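Local coordinates for protein hydrogenase 2 maturation peptidase (Thaumarchaeota archaeon SCGC AB-539-E09, PDB 5TTX) that probably cleaves a C-terminal peptide from the large subunit of a nickel-iron hydrogenase as a late step of that enzyme's maturation, at residues V86-D90 and I116-G121; K8-G14 and Y41-I47. One frame throughout, in Å; residues are numbered along the deposited sequence.

Contact 1. Residues V86-D90 and I116-G121; sequences VRGLD and IGVLPG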
loop_
_atom_site.group_PDB
_atom_site.type_symbol
_atom_site.label_atom_id
_atom_site.label_comp_id
_atom_site.label_asym_id
_atom_site.label_seq_id
_atom_site.Cartn_x
_atom_site.Cartn_y
_atom_site.Cartn_z
ATOM N N VAL A 86 -8.701 -26.214 -5.602
ATOM C CA VAL A 86 -9.250 -24.878 -5.371
ATOM C C VAL A 86 -8.277 -23.981 -4.602
ATOM O O VAL A 86 -8.217 -22.773 -4.853
ATOM C CB VAL A 86 -10.618 -24.964 -4.673
ATOM C CG1 VAL A 86 -11.205 -23.563 -4.482
ATOM C CG2 VAL A 86 -11.577 -25.807 -5.502
ATOM N N ARG A 87 -7.505 -24.519 -3.651
ATOM C CA ARG A 87 -6.528 -23.654 -2.986
ATOM C C ARG A 87 -5.488 -23.161 -3.987
ATOM O O ARG A 87 -5.119 -21.985 -3.978
ATOM C CB ARG A 87 -5.862 -24.356 -1.790
ATOM C CG ARG A 87 -6.762 -24.524 -0.508
ATOM C CD ARG A 87 -7.227 -23.207 0.246
ATOM N NE ARG A 87 -8.360 -22.481 -0.366
ATOM C CZ ARG A 87 -9.660 -22.828 -0.312
ATOM N NH1 ARG A 87 -10.578 -22.076 -0.908
ATOM N NH2 ARG A 87 -10.068 -23.926 0.304
ATOM N N GLY A 88 -5.053 -24.031 -4.899
ATOM C CA GLY A 88 -4.203 -23.577 -5.986
ATOM C C GLY A 88 -4.857 -22.472 -6.793
ATOM O O GLY A 88 -4.205 -21.491 -7.166
ATOM N N LEU A 89 -6.164 -22.597 -7.032
ATOM C CA LEU A 89 -6.869 -21.606 -7.836
ATOM C C LEU A 89 -6.917 -20.240 -7.147
ATOM O O LEU A 89 -6.762 -19.212 -7.818
ATOM C CB LEU A 89 -8.269 -22.107 -8.160
ATOM C CG LEU A 89 -9.235 -21.133 -8.834
ATOM C CD1 LEU A 89 -8.716 -20.690 -10.199
ATOM C CD2 LEU A 89 -10.630 -21.768 -8.941
ATOM N N ASP A 90 -7.120 -20.202 -5.820
ATOM C CA ASP A 90 -6.983 -18.944 -5.077
ATOM C C ASP A 90 -5.652 -18.280 -5.380
ATOM O O ASP A 90 -5.592 -17.096 -5.745
ATOM C CB ASP A 90 -7.061 -19.174 -3.567
ATOM C CG ASP A 90 -8.368 -19.774 -3.125
ATOM O OD1 ASP A 90 -9.148 -20.189 -3.999
ATOM O OD2 ASP A 90 -8.614 -19.832 -1.898
ATOM N N ILE A 116 -14.677 -18.231 -4.600
ATOM C CA ILE A 116 -13.693 -19.312 -4.648
ATOM C C ILE A 116 -13.071 -19.550 -3.273
ATOM O O ILE A 116 -12.804 -20.692 -2.883
ATOM C CB ILE A 116 -12.630 -18.981 -5.718
ATOM C CG1 ILE A 116 -13.302 -18.791 -7.067
ATOM C CG2 ILE A 116 -11.623 -20.066 -5.864
ATOM C CD1 ILE A 116 -14.064 -20.010 -7.519
ATOM N N GLY A 117 -12.861 -18.476 -2.506
ATOM C CA GLY A 117 -12.182 -18.559 -1.221
ATOM C C GLY A 117 -12.878 -19.404 -0.164
ATOM O O GLY A 117 -12.239 -19.771 0.835
ATOM N N VAL A 118 -14.163 -19.721 -0.347
ATOM C CA VAL A 118 -14.905 -20.507 0.633
ATOM C C VAL A 118 -15.353 -21.866 0.109
ATOM O O VAL A 118 -15.872 -22.668 0.901
ATOM C CB VAL A 118 -16.124 -19.737 1.186
ATOM C CG1 VAL A 118 -15.694 -18.463 1.906
ATOM C CG2 VAL A 118 -17.086 -19.432 0.084
ATOM N N LEU A 119 -15.195 -22.160 -1.187
ATOM C CA LEU A 119 -15.353 -23.533 -1.649
ATOM C C LEU A 119 -14.434 -24.433 -0.828
ATOM O O LEU A 119 -13.408 -23.964 -0.332
ATOM C CB LEU A 119 -14.995 -23.679 -3.130
ATOM C CG LEU A 119 -15.791 -22.965 -4.226
ATOM C CD1 LEU A 119 -15.349 -23.428 -5.649
ATOM C CD2 LEU A 119 -17.288 -23.147 -4.025
ATOM N N PRO A 120 -14.861 -25.648 -0.513
ATOM C CA PRO A 120 -14.004 -26.546 0.258
ATOM C C PRO A 120 -12.841 -27.025 -0.585
ATOM O O PRO A 120 -12.947 -27.162 -1.806
ATOM C CB PRO A 120 -14.939 -27.703 0.633
ATOM C CG PRO A 120 -16.096 -27.596 -0.302
ATOM C CD PRO A 120 -16.243 -26.149 -0.627
ATOM N N GLY A 121 -11.714 -27.268 0.088
ATOM C CA GLY A 121 -10.498 -27.686 -0.585
ATOM C C GLY A 121 -10.587 -29.035 -1.267
ATOM O O GLY A 121 -9.758 -29.329 -2.137
#
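The chain between helix 107-116 and strand 122-128 packs on the first turn of helix 86-98 through apolar side chains and offers Arg87 a backbone carbonyl. Ile116, where helix 107-116 gives way to the loop, points its side chain toward that turn: its CG2 lies 3.8 Å from Val86 CG1 and 3.7 Å from Leu89 CD2. The same methyl comes within 3.1 Å of Asp90 OD1, a tight approach of a carbon to a carboxylate. At Gly117 the backbone passes close to that carboxylate, with Gly117 CA 3.8 Å from Asp90 OD2. Ile116 to Leu119 form a type I beta turn, which turns Val118 away from the helix and onto Val54 of helix 54-58. The turn begins a helix-to-strand connection within the alpha/beta fold of the hydrogenase maturation proteases. Leu119 then faces inward again, its CB 4.0 Å from Val86 CG1, while its carbonyl O receives two weak hydrogen bonds, from Arg87 NH1 at 3.5 Å and Arg87 NH2 at 3.4 Å. Within its own helix Arg87 is held by Asp90, whose OD2 takes Arg87 NE (a salt bridge) and NH1, both at 3.1 Å. Pro120 has its CA-to-CB bond pointing away, yet its O lies 4.2 Å from Val86 CG2. Gly121 passes the guanidinium, its N 3.7 Å from Arg87 NH2. A second subunit packs on the apolar side, its Leu89, Leu96 and Met99 meeting Leu89, Ile116 and Leu119 respectively.

Contact 2. Residues K8-G14 and Y41-I47; sequences KRVLVAG and YVDARDI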
loop_
_atom_site.group_PDB
_atom_site.type_symbol
_atom_site.label_atom_id
_atom_site.label_comp_id
_atom_site.label_asym_id
_atom_site.label_seq_id
_atom_site.Cartn_x
_atom_site.Cartn_y
_atom_site.Cartn_z
ATOM N N LYS A 8 -23.659 -32.511 8.449
ATOM C CA LYS A 8 -23.674 -31.814 7.165
ATOM C C LYS A 8 -22.241 -31.548 6.704
ATOM O O LYS A 8 -21.782 -30.409 6.710
ATOM C CB LYS A 8 -24.457 -30.499 7.286
ATOM C CG LYS A 8 -24.822 -29.829 5.959
ATOM C CD LYS A 8 -25.246 -28.371 6.177
ATOM C CE LYS A 8 -25.287 -27.595 4.860
ATOM N NZ LYS A 8 -25.391 -26.117 5.059
ATOM N N ARG A 9 -21.531 -32.596 6.303
ATOM C CA ARG A 9 -20.096 -32.485 6.057
ATOM C C ARG A 9 -19.684 -32.772 4.625
ATOM O O ARG A 9 -18.807 -32.081 4.100
ATOM C CB ARG A 9 -19.330 -33.419 6.998
ATOM C CG ARG A 9 -19.285 -32.919 8.408
ATOM C CD ARG A 9 -18.141 -31.928 8.592
ATOM N NE ARG A 9 -18.265 -31.140 9.819
ATOM C CZ ARG A 9 -17.303 -30.357 10.303
ATOM N NH1 ARG A 9 -16.136 -30.259 9.669
ATOM N NH2 ARG A 9 -17.503 -29.674 11.427
ATOM N N VAL A 10 -20.266 -33.777 3.981
ATOM C CA VAL A 10 -19.932 -34.133 2.609
ATOM C C VAL A 10 -21.151 -33.892 1.732
ATOM O O VAL A 10 -22.268 -34.266 2.104
ATOM C CB VAL A 10 -19.476 -35.593 2.483
ATOM C CG1 VAL A 10 -19.355 -35.972 0.997
ATOM C CG2 VAL A 10 -18.165 -35.791 3.209
ATOM N N LEU A 11 -20.933 -33.254 0.580
ATOM C CA LEU A 11 -21.967 -32.993 -0.406
ATOM C C LEU A 11 -21.682 -33.848 -1.622
ATOM O O LEU A 11 -20.592 -33.761 -2.197
ATOM C CB LEU A 11 -22.012 -31.515 -0.809
ATOM C CG LEU A 11 -22.878 -31.249 -2.066
ATOM C CD1 LEU A 11 -24.320 -31.619 -1.801
ATOM C CD2 LEU A 11 -22.795 -29.783 -2.566
ATOM N N VAL A 12 -22.644 -34.676 -2.013
ATOM C CA VAL A 12 -22.613 -35.329 -3.320
ATOM C C VAL A 12 -23.731 -34.725 -4.158
ATOM O O VAL A 12 -24.919 -34.878 -3.822
ATOM C CB VAL A 12 -22.760 -36.852 -3.208
ATOM C CG1 VAL A 12 -22.623 -37.519 -4.576
ATOM C CG2 VAL A 12 -21.761 -37.427 -2.202
ATOM N N ALA A 13 -23.354 -34.053 -5.252
ATOM C CA ALA A 13 -24.266 -33.217 -6.028
ATOM C C ALA A 13 -24.455 -33.797 -7.416
ATOM O O ALA A 13 -23.491 -33.919 -8.177
ATOM C CB ALA A 13 -23.746 -31.778 -6.131
ATOM N N GLY A 14 -25.698 -34.147 -7.748
ATOM C CA GLY A 14 -26.034 -34.549 -9.099
ATOM C C GLY A 14 -26.531 -33.362 -9.903
ATOM O O GLY A 14 -27.463 -32.666 -9.493
ATOM N N TYR A 41 -23.850 -37.578 7.772
ATOM C CA TYR A 41 -23.034 -36.432 7.396
ATOM C C TYR A 41 -22.908 -36.275 5.879
ATOM O O TYR A 41 -22.483 -35.213 5.409
ATOM C CB TYR A 41 -21.657 -36.517 8.087
ATOM C CG TYR A 41 -20.754 -37.599 7.556
ATOM C CD1 TYR A 41 -20.044 -37.413 6.366
ATOM C CD2 TYR A 41 -20.591 -38.797 8.234
ATOM C CE1 TYR A 41 -19.235 -38.405 5.845
ATOM C CE2 TYR A 41 -19.739 -39.782 7.741
ATOM C CZ TYR A 41 -19.081 -39.576 6.537
ATOM O OH TYR A 41 -18.255 -40.535 6.018
ATOM N N VAL A 42 -23.284 -37.284 5.105
ATOM C CA VAL A 42 -23.309 -37.185 3.653
ATOM C C VAL A 42 -24.640 -36.585 3.216
ATOM O O VAL A 42 -25.703 -37.072 3.607
ATOM C CB VAL A 42 -23.101 -38.566 3.016
ATOM C CG1 VAL A 42 -23.201 -38.470 1.493
ATOM C CG2 VAL A 42 -21.766 -39.114 3.435
ATOM N N ASP A 43 -24.589 -35.521 2.412
ATOM C CA ASP A 43 -25.774 -35.002 1.731
ATOM C C ASP A 43 -25.674 -35.366 0.255
ATOM O O ASP A 43 -24.839 -34.811 -0.467
ATOM C CB ASP A 43 -25.898 -33.488 1.864
ATOM C CG ASP A 43 -26.497 -33.065 3.154
ATOM O OD1 ASP A 43 -26.743 -31.849 3.278
ATOM O OD2 ASP A 43 -26.704 -33.926 4.049
ATOM N N ALA A 44 -26.512 -36.295 -0.192
ATOM C CA ALA A 44 -26.676 -36.592 -1.615
ATOM C C ALA A 44 -27.815 -35.721 -2.123
ATOM O O ALA A 44 -28.962 -35.938 -1.755
ATOM C CB ALA A 44 -26.981 -38.072 -1.836
ATOM N N ARG A 45 -27.507 -34.716 -2.938
ATOM C CA ARG A 45 -28.484 -33.689 -3.275
ATOM C C ARG A 45 -28.653 -33.602 -4.786
ATOM O O ARG A 45 -27.667 -33.509 -5.536
ATOM C CB ARG A 45 -28.077 -32.325 -2.688
ATOM C CG ARG A 45 -28.795 -32.001 -1.363
ATOM C CD ARG A 45 -28.298 -30.714 -0.676
ATOM N NE ARG A 45 -28.448 -29.507 -1.500
ATOM C CZ ARG A 45 -27.851 -28.343 -1.240
ATOM N NH1 ARG A 45 -28.040 -27.294 -2.036
ATOM N NH2 ARG A 45 -27.059 -28.222 -0.183
ATOM N N ASP A 46 -29.903 -33.633 -5.221
ATOM C CA ASP A 46 -30.258 -33.526 -6.634
ATOM C C ASP A 46 -30.357 -32.041 -6.974
ATOM O O ASP A 46 -31.377 -31.394 -6.722
ATOM C CB ASP A 46 -31.563 -34.277 -6.887
ATOM C CG ASP A 46 -32.110 -34.074 -8.284
ATOM O OD1 ASP A 46 -31.426 -33.479 -9.149
ATOM O OD2 ASP A 46 -33.245 -34.531 -8.515
ATOM N N ILE A 47 -29.287 -31.498 -7.540
ATOM C CA ILE A 47 -29.240 -30.080 -7.888
ATOM C C ILE A 47 -29.971 -29.794 -9.201
ATOM O O ILE A 47 -30.433 -28.661 -9.420
ATOM C CB ILE A 47 -27.759 -29.670 -7.918
ATOM C CG1 ILE A 47 -27.141 -29.918 -6.538
ATOM C CG2 ILE A 47 -27.562 -28.225 -8.325
ATOM C CD1 ILE A 47 -27.702 -29.035 -5.446
#
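Strands 10-14 and 42-47 run parallel, their axes 4.6 Å apart at closest approach and inclined by 16°, with Val10 beside Val42 and Gly14 beside Asp46. The ladder starts at Tyr41 O, which accepts from Val10 N at 3.0 Å and also from Arg9 N at 2.9 Å. It alternates in the usual parallel way: Val10 O accepts from Asp43 N and Val12 O from Arg45 N, while Val12 N donates to Asp43 O, each at 2.7 Å; Gly14 N to Arg45 O at 3.0 Å and Ile47 N to Gly14 O at 2.9 Å continue it. On one face Val12 CG2 meets Val42 CG1 at 4.1 Å, beneath helix 25-34, which completes the beta-alpha-beta unit. Val10 CG2 touches the edge of the Tyr41 ring, 3.9 Å from CE1. On the other face, Leu11 CD1 lies 3.9 Å from Arg45 CB, and Ala13 CB the same distance from Ile47 CG1. The charged ends look elsewhere, Asp43 to Tyr61, Arg45 to Asp57 and Asp46 to Arg18. Pairing of the two strands therefore rests on backbone hydrogen bonds and apolar packing.

The two contacts illustrate how one alpha/beta chain uses different chemistry in different places. Contact 2 is internal to the sheet, joining strand 10-15 to the outermost strand 42-48 through main-chain bonds, and its centre is about 10 Å from that of the chain. Contact 1 lies farther out, about 15 Å from that centre, where a helix meets a loop; only weak side-chain-to-backbone bonds cross it, and its apolar side is shared with a second subunit. Both are partly buried and share no element, their nearest atoms about 7 Å apart. Helix 54-58 lies near both, meeting Leu119 of contact 1 through Val54 and Leu58 and Arg45 of contact 2 through Asp57.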